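Long-range contacts in putative immunoglobulin-blocking virulence protein (Mycoplasma mycoides subsp. capri, PDB 7ADK), which probably binds host immunoglobulins and blocks their action, contributing to the virulence of the bacterium: residues I132-I137 with D182-Q187; K309-S314 with W331-E336. All coordinates share one frame; numbering follows the deposited sequence.

Contact 1: I132-I137 with D182-Q187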
loop_
_atom_site.group_PDB
_atom_site.type_symbol
_atom_site.label_atom_id
_atom_site.label_comp_id
_atom_site.label_asym_id
_atom_site.label_seq_id
_atom_site.Cartn_x
_atom_site.Cartn_y
_atom_site.Cartn_z
ATOM N N ILE A 132 45.698 29.920 15.243
ATOM C CA ILE A 132 44.703 28.987 15.781
ATOM C C ILE A 132 45.374 27.625 16.027
ATOM O O ILE A 132 46.357 27.289 15.372
ATOM C CB ILE A 132 43.453 28.885 14.860
ATOM C CG1 ILE A 132 43.703 28.196 13.501
ATOM C CG2 ILE A 132 42.800 30.256 14.647
ATOM C CD1 ILE A 132 42.422 27.702 12.824
ATOM N N THR A 133 44.840 26.800 16.924
ATOM C CA THR A 133 45.287 25.405 17.110
ATOM C C THR A 133 44.349 24.449 16.382
ATOM O O THR A 133 43.136 24.621 16.470
ATOM C CB THR A 133 45.428 25.038 18.598
ATOM O OG1 THR A 133 45.815 23.693 18.724
ATOM C CG2 THR A 133 44.167 25.207 19.439
ATOM N N ILE A 134 44.876 23.464 15.643
ATOM C CA ILE A 134 44.051 22.510 14.858
ATOM C C ILE A 134 44.349 21.016 15.087
ATOM O O ILE A 134 43.524 20.166 14.761
ATOM C CB ILE A 134 44.000 22.878 13.348
ATOM C CG1 ILE A 134 45.198 22.378 12.523
ATOM C CG2 ILE A 134 43.757 24.374 13.124
ATOM C CD1 ILE A 134 45.057 22.629 11.036
ATOM N N ALA A 135 45.503 20.692 15.663
ATOM C CA ALA A 135 45.936 19.335 16.000
ATOM C C ALA A 135 46.854 19.334 17.240
ATOM O O ALA A 135 47.919 18.726 17.252
ATOM C CB ALA A 135 46.557 18.694 14.763
ATOM N N GLY A 136 46.516 20.130 18.255
ATOM C CA GLY A 136 47.429 20.577 19.310
ATOM C C GLY A 136 48.363 21.690 18.830
ATOM O O GLY A 136 48.376 22.776 19.405
ATOM N N ILE A 137 49.052 21.452 17.712
ATOM C CA ILE A 137 49.988 22.364 17.049
ATOM C C ILE A 137 49.342 23.721 16.757
ATOM O O ILE A 137 48.263 23.801 16.181
ATOM C CB ILE A 137 50.546 21.695 15.767
ATOM C CG1 ILE A 137 51.245 20.348 16.054
ATOM C CG2 ILE A 137 51.485 22.600 14.978
ATOM C CD1 ILE A 137 52.420 20.392 17.023
ATOM N N ASP A 182 55.651 21.136 7.634
ATOM C CA ASP A 182 56.078 19.745 7.817
ATOM C C ASP A 182 55.643 19.215 9.197
ATOM O O ASP A 182 55.029 18.158 9.308
ATOM C CB ASP A 182 57.605 19.616 7.615
ATOM C CG ASP A 182 58.209 20.192 6.315
ATOM O OD1 ASP A 182 59.330 19.786 5.943
ATOM O OD2 ASP A 182 57.606 21.056 5.655
ATOM N N LYS A 183 55.859 20.021 10.250
ATOM C CA LYS A 183 55.497 19.716 11.647
ATOM C C LYS A 183 53.989 19.479 11.850
ATOM O O LYS A 183 53.608 18.572 12.586
ATOM C CB LYS A 183 56.027 20.825 12.583
ATOM C CG LYS A 183 56.890 20.319 13.746
ATOM C CD LYS A 183 58.292 19.834 13.348
ATOM C CE LYS A 183 59.228 20.981 12.976
ATOM N NZ LYS A 183 60.575 20.536 12.642
ATOM N N LEU A 184 53.124 20.244 11.179
ATOM C CA LEU A 184 51.671 20.058 11.216
ATOM C C LEU A 184 51.231 18.822 10.437
ATOM O O LEU A 184 50.445 18.033 10.948
ATOM C CB LEU A 184 50.966 21.316 10.672
ATOM C CG LEU A 184 49.433 21.197 10.547
ATOM C CD1 LEU A 184 48.747 21.073 11.905
ATOM C CD2 LEU A 184 48.919 22.427 9.822
ATOM N N LYS A 185 51.685 18.647 9.192
ATOM C CA LYS A 185 51.144 17.555 8.360
ATOM C C LYS A 185 51.591 16.166 8.813
ATOM O O LYS A 185 50.835 15.216 8.665
ATOM C CB LYS A 185 51.332 17.823 6.865
ATOM C CG LYS A 185 52.767 17.748 6.354
ATOM C CD LYS A 185 52.810 18.271 4.918
ATOM C CE LYS A 185 54.190 18.096 4.289
ATOM N NZ LYS A 185 54.283 18.835 3.019
ATOM N N GLU A 186 52.733 16.047 9.485
ATOM C CA GLU A 186 53.126 14.806 10.160
ATOM C C GLU A 186 52.376 14.555 11.477
ATOM O O GLU A 186 52.119 13.405 11.823
ATOM C CB GLU A 186 54.646 14.765 10.354
ATOM C CG GLU A 186 55.455 14.818 9.050
ATOM C CD GLU A 186 54.885 13.996 7.893
ATOM O OE1 GLU A 186 54.926 14.464 6.737
ATOM O OE2 GLU A 186 54.403 12.877 8.137
ATOM N N GLN A 187 51.926 15.597 12.182
ATOM C CA GLN A 187 50.971 15.429 13.284
ATOM C C GLN A 187 49.614 14.928 12.772
ATOM O O GLN A 187 49.022 14.019 13.351
ATOM C CB GLN A 187 50.834 16.743 14.067
ATOM C CG GLN A 187 49.759 16.751 15.159
ATOM C CD GLN A 187 50.097 15.944 16.396
ATOM O OE1 GLN A 187 50.848 14.987 16.382
ATOM N NE2 GLN A 187 49.561 16.308 17.527
#
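Leu184 and Gln187 each carry CG anti to the backbone N (chi1 175° and 174°), and from the start of helix 182-194 their side chains reach Ile134 and Ala135 in the turn that joins hairpin strands 130-133 and 138-144. Leu184 is crossed at about a right angle by Ile134, whose CG1 approaches Leu184 CD1 to 3.8 Å. CD1 of Ile134 lies 4.1 Å from each of the two Leu184 methyls, CD1 and CD2, so it meets both branches of the fork. The Gln187 chain bends at chi2, and its NE2 donates to Ala135 O over 2.9 Å in a nearly straight bond (168°). That oxygen lies almost in the plane of the Gln187 amide, whereas NE2 is tilted out of the carbonyl plane; Ile137 N makes a weak bond to the same oxygen. The aliphatic part of Gln187 is also used: its CG packs 3.8 Å from Ala135 CB and 4.0 Å from Ile137 CG1. The turn thus rests on the helix through aliphatic packing and one side-chain hydrogen bond. Val139 of strand 138-144 touches Leu184, Leu307 of helix 301-308 reaches Ile134 and Leu184, and Glu304 of that helix forms a salt bridge with Lys185.

Contact 2: K309-S314 with W331-E336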
loop_
_atom_site.group_PDB
_atom_site.type_symbol
_atom_site.label_atom_id
_atom_site.label_comp_id
_atom_site.label_asym_id
_atom_site.label_seq_id
_atom_site.Cartn_x
_atom_site.Cartn_y
_atom_site.Cartn_z
ATOM N N LYS A 309 42.842 24.485 3.576
ATOM C CA LYS A 309 41.524 25.036 3.958
ATOM C C LYS A 309 41.217 24.902 5.459
ATOM O O LYS A 309 40.207 25.418 5.923
ATOM C CB LYS A 309 40.415 24.394 3.109
ATOM C CG LYS A 309 40.425 24.855 1.650
ATOM C CD LYS A 309 39.477 24.071 0.745
ATOM C CE LYS A 309 38.026 24.176 1.151
ATOM N NZ LYS A 309 37.124 23.505 0.222
ATOM N N GLY A 310 42.089 24.250 6.225
ATOM C CA GLY A 310 41.993 24.083 7.676
ATOM C C GLY A 310 41.156 22.902 8.173
ATOM O O GLY A 310 40.833 22.865 9.359
ATOM N N LEU A 311 40.822 21.937 7.316
ATOM C CA LEU A 311 40.103 20.719 7.691
ATOM C C LEU A 311 41.070 19.528 7.746
ATOM O O LEU A 311 41.706 19.189 6.754
ATOM C CB LEU A 311 38.960 20.448 6.696
ATOM C CG LEU A 311 38.026 21.608 6.326
ATOM C CD1 LEU A 311 36.925 21.073 5.427
ATOM C CD2 LEU A 311 37.366 22.265 7.528
ATOM N N THR A 312 41.200 18.883 8.896
ATOM C CA THR A 312 42.114 17.748 9.104
ATOM C C THR A 312 41.457 16.428 8.710
ATOM O O THR A 312 40.263 16.265 8.930
ATOM C CB THR A 312 42.599 17.665 10.560
ATOM O OG1 THR A 312 41.538 17.581 11.477
ATOM C CG2 THR A 312 43.411 18.877 10.959
ATOM N N ILE A 313 42.230 15.463 8.197
ATOM C CA ILE A 313 41.779 14.090 7.899
ATOM C C ILE A 313 41.028 13.520 9.104
ATOM O O ILE A 313 41.580 13.504 10.205
ATOM C CB ILE A 313 42.980 13.179 7.521
ATOM C CG1 ILE A 313 43.605 13.607 6.175
ATOM C CG2 ILE A 313 42.555 11.700 7.514
ATOM C CD1 ILE A 313 44.882 12.859 5.806
ATOM N N SER A 314 39.795 13.045 8.922
ATOM C CA SER A 314 39.119 12.269 9.969
ATOM C C SER A 314 39.821 10.922 10.122
ATOM O O SER A 314 39.962 10.201 9.134
ATOM C CB SER A 314 37.636 12.051 9.657
ATOM O OG SER A 314 37.064 11.044 10.479
ATOM N N TRP A 331 37.012 14.920 6.045
ATOM C CA TRP A 331 37.821 15.953 6.713
ATOM C C TRP A 331 36.952 16.808 7.641
ATOM O O TRP A 331 35.833 17.171 7.292
ATOM C CB TRP A 331 38.555 16.858 5.706
ATOM C CG TRP A 331 39.289 16.191 4.589
ATOM C CD1 TRP A 331 40.603 15.895 4.582
ATOM C CD2 TRP A 331 38.763 15.697 3.320
ATOM N NE1 TRP A 331 40.922 15.242 3.414
ATOM C CE2 TRP A 331 39.827 15.090 2.603
ATOM C CE3 TRP A 331 37.489 15.671 2.712
ATOM C CZ2 TRP A 331 39.645 14.487 1.359
ATOM C CZ3 TRP A 331 37.297 15.061 1.461
ATOM C CH2 TRP A 331 38.371 14.473 0.782
ATOM N N GLY A 332 37.462 17.141 8.823
ATOM C CA GLY A 332 36.727 17.875 9.848
ATOM C C GLY A 332 37.436 19.142 10.315
ATOM O O GLY A 332 38.666 19.169 10.373
ATOM N N PRO A 333 36.707 20.204 10.669
ATOM C CA PRO A 333 37.279 21.380 11.307
ATOM C C PRO A 333 37.565 21.122 12.800
ATOM O O PRO A 333 37.032 20.173 13.391
ATOM C CB PRO A 333 36.217 22.455 11.112
ATOM C CG PRO A 333 34.914 21.676 11.171
ATOM C CD PRO A 333 35.272 20.350 10.528
ATOM N N PRO A 334 38.367 21.967 13.466
ATOM C CA PRO A 334 38.363 22.038 14.923
ATOM C C PRO A 334 36.973 22.454 15.425
ATOM O O PRO A 334 36.265 23.189 14.741
ATOM C CB PRO A 334 39.433 23.066 15.301
ATOM C CG PRO A 334 40.174 23.360 14.000
ATOM C CD PRO A 334 39.184 23.021 12.907
ATOM N N ASP A 335 36.566 22.031 16.625
ATOM C CA ASP A 335 35.183 22.193 17.122
ATOM C C ASP A 335 34.708 23.647 17.281
ATOM O O ASP A 335 33.530 23.933 17.090
ATOM C CB ASP A 335 35.013 21.427 18.443
ATOM C CG ASP A 335 35.048 19.908 18.259
ATOM O OD1 ASP A 335 34.342 19.396 17.384
ATOM O OD2 ASP A 335 35.742 19.212 19.016
ATOM N N GLU A 336 35.601 24.595 17.550
ATOM C CA GLU A 336 35.298 26.034 17.530
ATOM C C GLU A 336 34.914 26.582 16.136
ATOM O O GLU A 336 34.423 27.701 16.038
ATOM C CB GLU A 336 36.484 26.830 18.098
ATOM C CG GLU A 336 36.814 26.510 19.564
ATOM C CD GLU A 336 37.955 25.499 19.751
ATOM O OE1 GLU A 336 38.044 24.495 19.019
ATOM O OE2 GLU A 336 38.764 25.685 20.678
#
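Ile313 and Trp331 form a non-hydrogen-bonded antiparallel pair at one edge of a small three-stranded sheet, where the short strand 312-313 runs beside the end of strand 326-332. Both side chains lie on the sheet face opposite to that of Thr312, and there they cross obliquely. With CG anti to its own carbonyl carbon (chi1 -47°), the Trp331 ring reaches Ile313, and Ile313 CG1 lies 4.1 Å from Trp331 CD1. The carbonyl carbon of Thr312 lies at the indole edge, near the ring plane. Tyr306 of helix 301-308 stacks with the indole and Ser303 OG is hydrogen-bonded to Trp331 NE1, which ties the sheet to that helix. Leu311 touches two residues: its CB meets Trp331 CB at 3.7 Å, while its CD2 lies 3.8 Å from Pro333 CB, the leucine and proline side chains lying side by side and pointing the same way. The neighbouring pair, Thr312 with Gly332, is hydrogen-bonded through two backbone bonds, Gly332 N to Thr312 O and Thr312 N to Gly332 O, each 2.9 Å. The chain enters this strand from helix 301-308 through a Schellman motif in which Gly310 takes the positive phi, and the Gly310 carbonyl oxygen then comes 3.9 Å from Pro334 CD. Besides the Thr312 N-H, Gly332 O receives a weak bond from Thr312 OG1 at 3.5 Å and lies 3.4 Å from Leu311 CA in a CA-H...O contact.

The two contacts have centres about 11 Å apart and both pack against helix 301-308, whose Leu307 touches Ile134 and Leu184 of contact 1 and Thr312 of contact 2. Contact 1 is a surface contact, with Leu184 its one buried touching residue; contact 2 is partly buried, with Gly310 and Ile313 enclosed. Their chemistry follows: a hairpin turn held to a helix by aliphatic packing and a single hydrogen bond from a side-chain amide, against strand pairing through reciprocal backbone hydrogen bonds, with an indole packed on one face. They also meet directly, Ile134 CG2 lying 3.8 Å from Pro334 CG. Helix 182-194 serves both, since beyond Gln187 its Val188 and Ala192 touch Thr312 and Ile313.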